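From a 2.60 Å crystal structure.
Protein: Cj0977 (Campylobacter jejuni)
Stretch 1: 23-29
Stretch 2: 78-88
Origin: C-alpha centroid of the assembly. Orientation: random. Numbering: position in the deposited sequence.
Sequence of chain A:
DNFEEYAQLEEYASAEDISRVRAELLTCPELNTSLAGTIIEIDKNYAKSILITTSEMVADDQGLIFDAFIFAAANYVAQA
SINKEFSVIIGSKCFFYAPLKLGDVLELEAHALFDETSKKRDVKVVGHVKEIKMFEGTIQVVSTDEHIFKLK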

ATOM      1  N   ALA A  23       0.431  14.979 -18.904  1.00 37.75           N
ATOM      2  CA  ALA A  23       1.463  15.312 -19.893  1.00 37.31           C
ATOM      3  C   ALA A  23       2.861  15.457 -19.300  1.00 36.93           C
ATOM      4  O   ALA A  23       3.827  15.420 -20.030  1.00 36.97           O
ATOM      5  CB  ALA A  23       1.085  16.570 -20.659  1.00 37.20           C
ATOM      6  N   GLU A  24       2.967  15.618 -17.983  1.00 36.86           N
ATOM      7  CA  GLU A  24       4.270  15.792 -17.324  1.00 36.90           C
ATOM      8  C   GLU A  24       4.742  14.572 -16.534  1.00 36.41           C
ATOM      9  O   GLU A  24       5.924  14.446 -16.240  1.00 36.36           O
ATOM     10  CB  GLU A  24       4.242  16.989 -16.363  1.00 37.28           C
ATOM     11  CG  GLU A  24       4.539  18.343 -16.988  1.00 38.89           C
ATOM     12  CD  GLU A  24       3.875  19.488 -16.219  1.00 41.31           C
ATOM     13  OE1 GLU A  24       4.291  19.753 -15.072  1.00 42.59           O
ATOM     14  OE2 GLU A  24       2.935  20.120 -16.758  1.00 41.32           O
ATOM     15  N   LEU A  25       3.819  13.695 -16.155  1.00 36.06           N
ATOM     16  CA  LEU A  25       4.155  12.603 -15.257  1.00 35.41           C
ATOM     17  C   LEU A  25       4.970  11.535 -15.982  1.00 35.10           C
ATOM     18  O   LEU A  25       4.512  10.947 -16.958  1.00 34.96           O
ATOM     19  CB  LEU A  25       2.877  12.005 -14.663  1.00 36.01           C
ATOM     20  CG  LEU A  25       2.799  11.826 -13.151  1.00 35.59           C
ATOM     21  CD1 LEU A  25       3.908  10.952 -12.717  1.00 36.35           C
ATOM     22  CD2 LEU A  25       2.959  13.164 -12.481  1.00 36.53           C
ATOM     23  N   LEU A  26       6.184  11.296 -15.501  1.00 34.76           N
ATOM     24  CA  LEU A  26       7.054  10.266 -16.070  1.00 34.41           C
ATOM     25  C   LEU A  26       6.985   8.982 -15.253  1.00 34.43           C
ATOM     26  O   LEU A  26       7.318   7.907 -15.749  1.00 34.82           O
ATOM     27  CB  LEU A  26       8.512  10.753 -16.164  1.00 33.94           C
ATOM     28  CG  LEU A  26       8.891  11.811 -17.214  1.00 33.04           C
ATOM     29  CD1 LEU A  26      10.250  12.446 -16.946  1.00 30.93           C
ATOM     30  CD2 LEU A  26       8.865  11.215 -18.606  1.00 33.40           C
ATOM     31  N   THR A  27       6.549   9.100 -14.003  1.00 34.07           N
ATOM     32  CA  THR A  27       6.574   7.981 -13.066  1.00 34.09           C
ATOM     33  C   THR A  27       5.306   7.150 -13.116  1.00 33.95           C
ATOM     34  O   THR A  27       4.229   7.677 -13.309  1.00 34.52           O
ATOM     35  CB  THR A  27       6.776   8.479 -11.612  1.00 34.21           C
ATOM     36  OG1 THR A  27       7.050   7.376 -10.735  1.00 34.17           O
ATOM     37  CG2 THR A  27       5.548   9.182 -11.127  1.00 33.95           C
ATOM     38  N   CYS A  28       5.425   5.846 -12.933  1.00 33.66           N
ATOM     39  CA  CYS A  28       4.244   4.977 -12.863  1.00 33.75           C
ATOM     40  C   CYS A  28       3.224   5.223 -13.978  1.00 33.31           C
ATOM     41  O   CYS A  28       2.029   5.371 -13.718  1.00 33.37           O
ATOM     42  CB  CYS A  28       3.582   5.101 -11.484  1.00 33.62           C
ATOM     43  SG  CYS A  28       4.750   4.811 -10.104  1.00 37.25           S
ATOM     44  N   PRO A  29       3.685   5.226 -15.233  1.00 33.11           N
ATOM     45  CA  PRO A  29       2.795   5.617 -16.323  1.00 33.00           C
ATOM     46  C   PRO A  29       1.592   4.696 -16.435  1.00 33.13           C
ATOM     47  O   PRO A  29       0.563   5.074 -17.021  1.00 33.33           O
ATOM     48  CB  PRO A  29       3.675   5.462 -17.569  1.00 33.01           C
ATOM     49  CG  PRO A  29       4.810   4.573 -17.137  1.00 32.86           C
ATOM     50  CD  PRO A  29       5.025   4.827 -15.697  1.00 32.59           C
ATOM     51  N   ALA A  78       4.214  10.392  -3.546  1.00 32.01           N
ATOM     52  CA  ALA A  78       5.650  10.519  -3.253  1.00 32.30           C
ATOM     53  C   ALA A  78       6.480  10.417  -4.522  1.00 32.63           C
ATOM     54  O   ALA A  78       7.363  11.236  -4.775  1.00 32.71           O
ATOM     55  CB  ALA A  78       6.118   9.452  -2.283  1.00 32.08           C
ATOM     56  N   GLN A  79       6.226   9.389  -5.321  1.00 32.74           N
ATOM     57  CA  GLN A  79       6.977   9.260  -6.550  1.00 32.87           C
ATOM     58  C   GLN A  79       6.688  10.406  -7.491  1.00 32.76           C
ATOM     59  O   GLN A  79       7.579  10.866  -8.171  1.00 33.22           O
ATOM     60  CB  GLN A  79       6.714   7.932  -7.237  1.00 33.02           C
ATOM     61  CG  GLN A  79       7.171   6.726  -6.437  1.00 34.31           C
ATOM     62  CD  GLN A  79       7.350   5.524  -7.316  1.00 36.96           C
ATOM     63  OE1 GLN A  79       8.262   5.489  -8.130  1.00 40.71           O
ATOM     64  NE2 GLN A  79       6.477   4.543  -7.185  1.00 36.36           N
ATOM     65  N   ALA A  80       5.457  10.910  -7.517  1.00 32.77           N
ATOM     66  CA  ALA A  80       5.171  12.028  -8.404  1.00 32.39           C
ATOM     67  C   ALA A  80       5.940  13.291  -8.015  1.00 32.46           C
ATOM     68  O   ALA A  80       6.229  14.124  -8.865  1.00 32.71           O
ATOM     69  CB  ALA A  80       3.726  12.295  -8.450  1.00 32.76           C
ATOM     70  N   SER A  81       6.279  13.423  -6.740  1.00 32.36           N
ATOM     71  CA  SER A  81       7.004  14.594  -6.256  1.00 32.38           C
ATOM     72  C   SER A  81       8.432  14.641  -6.772  1.00 32.57           C
ATOM     73  O   SER A  81       9.040  15.688  -6.787  1.00 32.99           O
ATOM     74  CB  SER A  81       7.036  14.616  -4.731  1.00 32.11           C
ATOM     75  OG  SER A  81       7.905  13.614  -4.242  1.00 31.72           O
ATOM     76  N   ILE A  82       8.972  13.489  -7.154  1.00 32.60           N
ATOM     77  CA  ILE A  82      10.306  13.399  -7.730  1.00 32.36           C
ATOM     78  C   ILE A  82      10.216  13.342  -9.248  1.00 32.46           C
ATOM     79  O   ILE A  82      11.039  13.900  -9.948  1.00 32.71           O
ATOM     80  CB  ILE A  82      10.984  12.102  -7.273  1.00 32.68           C
ATOM     81  CG1 ILE A  82      11.086  12.110  -5.754  1.00 32.06           C
ATOM     82  CG2 ILE A  82      12.368  11.935  -7.958  1.00 31.92           C
ATOM     83  CD1 ILE A  82      11.482  13.472  -5.224  1.00 32.10           C
ATOM     84  N   ASN A  83       9.212  12.632  -9.750  1.00 32.40           N
ATOM     85  CA  ASN A  83       8.919  12.571 -11.183  1.00 32.29           C
ATOM     86  C   ASN A  83      10.066  12.111 -12.082  1.00 32.51           C
ATOM     87  O   ASN A  83      10.354  12.726 -13.103  1.00 32.58           O
ATOM     88  CB  ASN A  83       8.397  13.909 -11.719  1.00 31.99           C
ATOM     89  CG  ASN A  83       7.669  13.743 -13.040  1.00 31.33           C
ATOM     90  OD1 ASN A  83       7.199  12.656 -13.353  1.00 31.40           O
ATOM     91  ND2 ASN A  83       7.563  14.808 -13.806  1.00 29.57           N
ATOM     92  N   LYS A  84      10.711  11.027 -11.707  1.00 32.73           N
ATOM     93  CA  LYS A  84      11.727  10.434 -12.552  1.00 32.87           C
ATOM     94  C   LYS A  84      11.137   9.249 -13.297  1.00 32.89           C
ATOM     95  O   LYS A  84      10.270   8.549 -12.783  1.00 33.34           O
ATOM     96  CB  LYS A  84      12.903   9.972 -11.708  1.00 33.01           C
ATOM     97  CG  LYS A  84      13.713  11.112 -11.139  1.00 33.37           C
ATOM     98  CD  LYS A  84      14.781  11.572 -12.091  1.00 33.11           C
ATOM     99  CE  LYS A  84      15.432  12.851 -11.632  1.00 33.77           C
ATOM    100  NZ  LYS A  84      16.452  13.259 -12.637  1.00 35.45           N
ATOM    101  N   GLU A  85      11.599   9.016 -14.514  1.00 32.82           N
ATOM    102  CA  GLU A  85      11.025   7.946 -15.298  1.00 32.68           C
ATOM    103  C   GLU A  85      11.278   6.592 -14.664  1.00 32.53           C
ATOM    104  O   GLU A  85      10.430   5.724 -14.702  1.00 32.63           O
ATOM    105  CB  GLU A  85      11.560   7.951 -16.721  1.00 32.94           C
ATOM    106  CG  GLU A  85      10.947   6.862 -17.573  1.00 33.72           C
ATOM    107  CD  GLU A  85      11.301   7.010 -19.011  1.00 36.22           C
ATOM    108  OE1 GLU A  85      10.608   6.398 -19.860  1.00 37.49           O
ATOM    109  OE2 GLU A  85      12.277   7.747 -19.286  1.00 36.99           O
ATOM    110  N   PHE A  86      12.455   6.404 -14.091  1.00 32.50           N
ATOM    111  CA  PHE A  86      12.806   5.126 -13.495  1.00 32.35           C
ATOM    112  C   PHE A  86      13.070   5.267 -11.998  1.00 32.44           C
ATOM    113  O   PHE A  86      14.160   5.633 -11.587  1.00 32.86           O
ATOM    114  CB  PHE A  86      14.044   4.528 -14.176  1.00 31.89           C
ATOM    115  CG  PHE A  86      13.951   4.451 -15.674  1.00 31.49           C
ATOM    116  CD1 PHE A  86      14.863   5.139 -16.472  1.00 31.82           C
ATOM    117  CD2 PHE A  86      12.984   3.662 -16.287  1.00 30.52           C
ATOM    118  CE1 PHE A  86      14.805   5.060 -17.857  1.00 30.97           C
ATOM    119  CE2 PHE A  86      12.911   3.575 -17.658  1.00 30.71           C
ATOM    120  CZ  PHE A  86      13.821   4.277 -18.456  1.00 31.61           C
ATOM    121  N   SER A  87      12.077   4.957 -11.180  1.00 32.58           N
ATOM    122  CA  SER A  87      12.239   5.061  -9.747  1.00 32.59           C
ATOM    123  C   SER A  87      11.444   3.978  -9.048  1.00 32.68           C
ATOM    124  O   SER A  87      10.528   3.389  -9.619  1.00 32.90           O
ATOM    125  CB  SER A  87      11.802   6.434  -9.248  1.00 32.13           C
ATOM    126  OG  SER A  87      10.408   6.543  -9.322  1.00 32.27           O
ATOM    127  N   VAL A  88      11.820   3.715  -7.808  1.00 32.52           N
ATOM    128  CA  VAL A  88      11.079   2.808  -6.974  1.00 32.47           C
ATOM    129  C   VAL A  88      11.138   3.351  -5.575  1.00 32.73           C
ATOM    130  O   VAL A  88      11.902   4.303  -5.303  1.00 32.92           O
ATOM    131  CB  VAL A  88      11.658   1.379  -7.012  1.00 32.36           C
ATOM    132  CG1 VAL A  88      11.760   0.881  -8.433  1.00 31.36           C
ATOM    133  CG2 VAL A  88      13.005   1.309  -6.315  1.00 31.56           C
TER

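The contact between these two stretches of Cj0977 is a small, mixed one, in which a segment without regular secondary structure is pinned to the end of a helix by a single asparagine amide, with modest side-chain packing around it. It illustrates a general principle: an irregular backbone, whose polar groups lack the partners that a helix or sheet would provide, can be held by a side chain that both donates and accepts.

Asn83 is that side chain. Asn83 N donates to Gln79 O at 2.9 Å, a backbone bond within the stretch, and Asn83 then leaves helical geometry with positive phi (56°). Its CA-to-CB bond points sideways, but with chi1 in the t well the amide comes nearer to the other stretch. There Asn83 ND2 donates to Glu24 O at 3.0 Å, while Asn83 OD1 accepts from Leu26 N at 2.7 Å. N-H...O angles of 170° and 175° make both bonds nearly straight, so the amide reads a carbonyl and an NH two residues apart, spanning Leu25.

The backbones draw together at Leu26. Leu26 CA lies 4.7 Å from Glu85 CA, the closest pair of CA atoms, and Leu26 O comes within 3.7 Å of Glu85 CA. Leu26 directs its CA-to-CB bond toward the second stretch, and its CB rests 4.2 Å from Glu85 CB, a contact between aliphatic carbons that leaves both residues exposed.

Packing against the helix is more sheltered. Leu25 CD2 meets Ala80 CB at 4.2 Å, and Thr27 CG2 lies 4.0 Å from Ala80 CA. Within the second stretch, Ser87 OG donates to Gln79 OE1 at 2.7 Å, linking Ser87 to the helical residue Gln79. Cys28 SG sits 3.4 Å from Gln79 NE2, an amide nitrogen already hydrogen-bonded elsewhere in the structure.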